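Local coordinates for adenosine deaminase (Burkholderia ambifaria, PDB 4GXW), which probably deaminates adenine or a related purine, as a zinc-dependent hydrolase of the adenosine and AMP deaminase family, at residues P355-D358 and M359-T363; I137-G140 and M141-A145. All coordinates share one frame; numbering follows the deposited sequence. Where two conformers were deposited one is given.

Contact 1 (P355-D358 and M359-T363); sequences PEFD and MLADT
Asp358 and Met359, with Phe357 just ahead of them, meet residues one turn away on helix 343-371, the last in the model: Asp358 meets Asp362, and Met359 meets Pro355. Asp358 does so through its carbonyl oxygen: Asp362 N donates to Asp358 O at 3.1 Å, and a water donates to that same oxygen at 2.8 Å from Asp358 O. The water reaches on to Asp362 OD1, weakly, and so lies beside the helix between the two residues. The carboxylate of Asp358 is turned to another task, with OD1 in a salt bridge to Lys329 of helix 325-338. Met359 N binds Pro355 O at 3.1 Å. Met359 CG is anti to the residue's carbonyl carbon (chi1 -80°) and lies 3.7 Å from Pro355 O; beyond that the thioether bends at chi3 and leads away from the preceding turn. Phe357 O accepts Ala361 N at 2.9 Å, with the donor nearly along the C=O axis. The Phe357 ring, buried against Ile325, Lys329 and Met332, brings CE1 to 4.4 Å from Ala361 CB in a loose, oblique approach. Leu360 CG sits 3.4 Å from Glu356 O. The pattern is that of an amphipathic alpha-helix with i to i+4 backbone bonds: Phe357, Leu360 and Ala361 pack on helices 20-28 and 325-338, while Asp358, Met359 and Asp362 line the exposed side.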
loop_
_atom_site.group_PDB
_atom_site.type_symbol
_atom_site.label_atom_id
_atom_site.label_comp_id
_atom_site.label_asym_id
_atom_site.label_seq_id
_atom_site.Cartn_x
_atom_site.Cartn_y
_atom_site.Cartn_z
ATOM N N PRO A 355 21.507 0.442 -11.879
ATOM C CA PRO A 355 22.010 -0.183 -13.115
ATOM C C PRO A 355 21.085 -1.273 -13.650
ATOM O O PRO A 355 21.014 -1.474 -14.871
ATOM C CB PRO A 355 23.338 -0.823 -12.691
ATOM C CG PRO A 355 23.724 -0.165 -11.443
ATOM C CD PRO A 355 22.489 0.353 -10.784
ATOM N N GLU A 356 20.401 -2.001 -12.767
ATOM C CA GLU A 356 19.444 -3.003 -13.238
ATOM C C GLU A 356 18.339 -2.334 -14.036
ATOM O O GLU A 356 17.965 -2.806 -15.116
ATOM C CB GLU A 356 18.791 -3.761 -12.083
ATOM C CG GLU A 356 19.626 -4.838 -11.430
ATOM C CD GLU A 356 18.803 -5.686 -10.485
ATOM O OE1 GLU A 356 18.032 -6.549 -10.967
ATOM O OE2 GLU A 356 18.901 -5.479 -9.251
ATOM N N PHE A 357 17.797 -1.248 -13.490
ATOM C CA PHE A 357 16.763 -0.489 -14.181
ATOM C C PHE A 357 17.254 -0.029 -15.554
ATOM O O PHE A 357 16.540 -0.160 -16.555
ATOM C CB PHE A 357 16.347 0.729 -13.340
ATOM C CG PHE A 357 15.208 1.526 -13.929
ATOM C CD1 PHE A 357 15.413 2.396 -14.992
ATOM C CD2 PHE A 357 13.933 1.420 -13.396
ATOM C CE1 PHE A 357 14.361 3.120 -15.531
ATOM C CE2 PHE A 357 12.872 2.143 -13.927
ATOM C CZ PHE A 357 13.092 2.996 -14.992
ATOM N N ASP A 358 18.462 0.523 -15.588
ATOM C CA ASP A 358 19.038 1.026 -16.831
ATOM C C ASP A 358 19.090 -0.061 -17.901
ATOM O O ASP A 358 18.770 0.187 -19.066
ATOM C CB ASP A 358 20.441 1.600 -16.601
ATOM C CG ASP A 358 20.441 2.879 -15.778
ATOM O OD1 ASP A 358 19.382 3.535 -15.653
ATOM O OD2 ASP A 358 21.529 3.232 -15.265
ATOM N N MET A 359 19.498 -1.268 -17.511
ATOM C CA MET A 359 19.519 -2.378 -18.458
ATOM C C MET A 359 18.116 -2.750 -18.940
ATOM O O MET A 359 17.923 -3.002 -20.130
ATOM C CB MET A 359 20.218 -3.602 -17.869
ATOM C CG MET A 359 21.734 -3.510 -17.922
ATOM S SD MET A 359 22.557 -5.053 -17.519
ATOM C CE MET A 359 22.075 -6.085 -18.902
ATOM N N LEU A 360 17.142 -2.770 -18.035
ATOM C CA LEU A 360 15.773 -3.093 -18.421
ATOM C C LEU A 360 15.221 -2.064 -19.401
ATOM O O LEU A 360 14.512 -2.423 -20.340
ATOM C CB LEU A 360 14.881 -3.207 -17.181
ATOM C CG LEU A 360 15.210 -4.388 -16.257
ATOM C CD1 LEU A 360 14.325 -4.364 -15.014
ATOM C CD2 LEU A 360 15.074 -5.727 -16.997
ATOM N N ALA A 361 15.560 -0.791 -19.195
ATOM C CA ALA A 361 15.148 0.265 -20.119
ATOM C C ALA A 361 15.748 0.076 -21.518
ATOM O O ALA A 361 15.052 0.239 -22.528
ATOM C CB ALA A 361 15.500 1.633 -19.560
ATOM N N ASP A 362 17.031 -0.272 -21.592
ATOM C CA ASP A 362 17.648 -0.556 -22.889
ATOM C C ASP A 362 17.025 -1.785 -23.555
ATOM O O ASP A 362 16.869 -1.830 -24.779
ATOM C CB ASP A 362 19.164 -0.747 -22.751
ATOM C CG ASP A 362 19.932 0.564 -22.785
ATOM O OD1 ASP A 362 19.311 1.627 -22.986
ATOM O OD2 ASP A 362 21.175 0.529 -22.645
ATOM N N THR A 363 16.665 -2.781 -22.754
ATOM C CA THR A 363 16.059 -3.998 -23.291
ATOM C C THR A 363 14.640 -3.742 -23.799
ATOM O O THR A 363 14.209 -4.350 -24.783
ATOM C CB THR A 363 16.138 -5.152 -22.277
ATOM O OG1 THR A 363 17.519 -5.462 -22.046
ATOM C CG2 THR A 363 15.417 -6.396 -22.781
HETATM O O HOH W 1 18.778 2.851 -19.877
#

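Contact 2 (I137-G140 and M141-A145); sequences IVTG and MRDAA
Val138 and Arg142 lie side by side, one turn apart on helix 130-148, an outer helix of the TIM-barrel-like amidohydrolase fold that follows strand 110-117 and precedes strand 151-159. Val138 CG1 sits over the centre of one guanidinium face, 3.4 Å from Arg142 CZ. It gets there because CG1 is anti to the backbone N (chi1 168°), while the arginine runs extended from CG to NE alongside the valine. The group is also held by a salt bridge from NE to Glu181 OE2, and the Glu181 side chain touches Val138 too.

On the barrel side, Ile137 and Met141 make the apolar contact. Met141 CG stands anti to its own carbonyl carbon (chi1 -62°) and passes 3.3 Å from Ile137 O; the chain runs on extended at chi2, which brings SD to 4.0 Å from Ile137 CG2, and the bend at chi3 then turns CE alone. Both side chains are buried against Phe115 and Leu154 of the two flanking strands. Leu94 of helix 91-106 touches Ile137, and Leu102 touches Met141.

Thr139 and Asp143 run side by side on a third side. Thr139 OG1 is bonded to Ala135 O, and CG2, anti to the backbone N, lies 3.7 Å from Asp143 OD2. Asp143 rests on Tyr99 and has a long, weak ion pair with Arg146.

Underneath, successive i to i+4 backbone bonds fix the spacing of these pairs. Arg142 N reaches Val138 O at 2.8 Å, and Ala144 N, with a less straight N-H at 150°, reaches Gly140 O at 3.0 Å.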
loop_
_atom_site.group_PDB
_atom_site.type_symbol
_atom_site.label_atom_id
_atom_site.label_comp_id
_atom_site.label_asym_id
_atom_site.label_seq_id
_atom_site.Cartn_x
_atom_site.Cartn_y
_atom_site.Cartn_z
ATOM N N ILE A 137 1.793 -13.880 11.970
ATOM C CA ILE A 137 2.159 -13.067 10.816
ATOM C C ILE A 137 3.672 -13.091 10.592
ATOM O O ILE A 137 4.136 -13.237 9.463
ATOM C CB ILE A 137 1.643 -11.612 10.959
ATOM C CG1 ILE A 137 0.109 -11.599 10.943
ATOM C CG2 ILE A 137 2.186 -10.739 9.828
ATOM C CD1 ILE A 137 -0.515 -10.280 11.365
ATOM N N VAL A 138 4.431 -12.962 11.676
ATOM C CA VAL A 138 5.890 -12.984 11.601
ATOM C C VAL A 138 6.397 -14.320 11.039
ATOM O O VAL A 138 7.339 -14.352 10.245
ATOM C CB VAL A 138 6.527 -12.657 12.975
ATOM C CG1 VAL A 138 8.006 -12.969 12.976
ATOM C CG2 VAL A 138 6.297 -11.185 13.313
ATOM N N THR A 139 5.747 -15.418 11.413
ATOM C CA THR A 139 6.091 -16.720 10.853
ATOM C C THR A 139 5.871 -16.735 9.345
ATOM O O THR A 139 6.711 -17.239 8.588
ATOM C CB THR A 139 5.272 -17.841 11.495
ATOM O OG1 THR A 139 5.611 -17.926 12.886
ATOM C CG2 THR A 139 5.566 -19.181 10.837
ATOM N N GLY A 140 4.745 -16.176 8.908
ATOM C CA GLY A 140 4.456 -16.092 7.487
ATOM C C GLY A 140 5.525 -15.281 6.771
ATOM O O GLY A 140 5.970 -15.662 5.682
ATOM N N MET A 141 5.942 -14.174 7.381
ATOM C CA MET A 141 7.023 -13.350 6.834
ATOM C C MET A 141 8.335 -14.115 6.731
ATOM O O MET A 141 8.994 -14.083 5.692
ATOM C CB MET A 141 7.219 -12.093 7.685
ATOM C CG MET A 141 5.988 -11.206 7.698
ATOM S SD MET A 141 6.044 -9.922 8.953
ATOM C CE MET A 141 7.281 -8.825 8.286
ATOM N N ARG A 142 8.705 -14.821 7.792
ATOM C CA ARG A 142 9.971 -15.547 7.797
ATOM C C ARG A 142 9.949 -16.695 6.794
ATOM O O ARG A 142 10.936 -16.927 6.087
ATOM C CB ARG A 142 10.304 -16.022 9.214
ATOM C CG ARG A 142 10.699 -14.873 10.125
ATOM C CD ARG A 142 10.870 -15.272 11.582
ATOM N NE ARG A 142 11.132 -14.096 12.410
ATOM C CZ ARG A 142 11.113 -14.093 13.737
ATOM N NH1 ARG A 142 10.858 -15.213 14.408
ATOM N NH2 ARG A 142 11.346 -12.963 14.389
ATOM N N ASP A 143 8.809 -17.376 6.688
ATOM C CA ASP A 143 8.643 -18.436 5.692
ATOM C C ASP A 143 8.752 -17.900 4.261
ATOM O O ASP A 143 9.347 -18.542 3.397
ATOM C CB ASP A 143 7.297 -19.162 5.846
ATOM C CG ASP A 143 7.221 -20.020 7.093
ATOM O OD1 ASP A 143 8.265 -20.276 7.728
ATOM O OD2 ASP A 143 6.098 -20.458 7.426
ATOM N N ALA A 144 8.182 -16.721 4.014
ATOM C CA ALA A 144 8.231 -16.128 2.676
ATOM C C ALA A 144 9.642 -15.658 2.325
ATOM O O ALA A 144 10.056 -15.748 1.162
ATOM C CB ALA A 144 7.243 -14.976 2.557
ATOM N N ALA A 145 10.376 -15.140 3.308
ATOM C CA ALA A 145 11.771 -14.774 3.064
ATOM C C ALA A 145 12.573 -16.015 2.677
ATOM O O ALA A 145 13.368 -15.985 1.735
ATOM C CB ALA A 145 12.376 -14.099 4.279
#

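In the fold
From the N terminus, contact 2 comes first, on helix 130-148, and contact 1 follows much later, on helix 343-371. Each is a turn within a single helix, so neither closes a long loop, and the two stand in series without nesting or crossing. Their centres are 31 Å apart, and their nearest atoms about 16 Å. Contact 2 holds its helix against strands 110-117 and 151-159 and helix 91-106, with the Ile137 side chain about 11 Å from that of zinc ligand His37. Contact 1 lies at the surface, away from the metal, where the last helix meets helices 20-28 and 325-338. Strand 110-117 supplies packing partners to contact 2, and Arg111 on it pairs with Glu356 of contact 1.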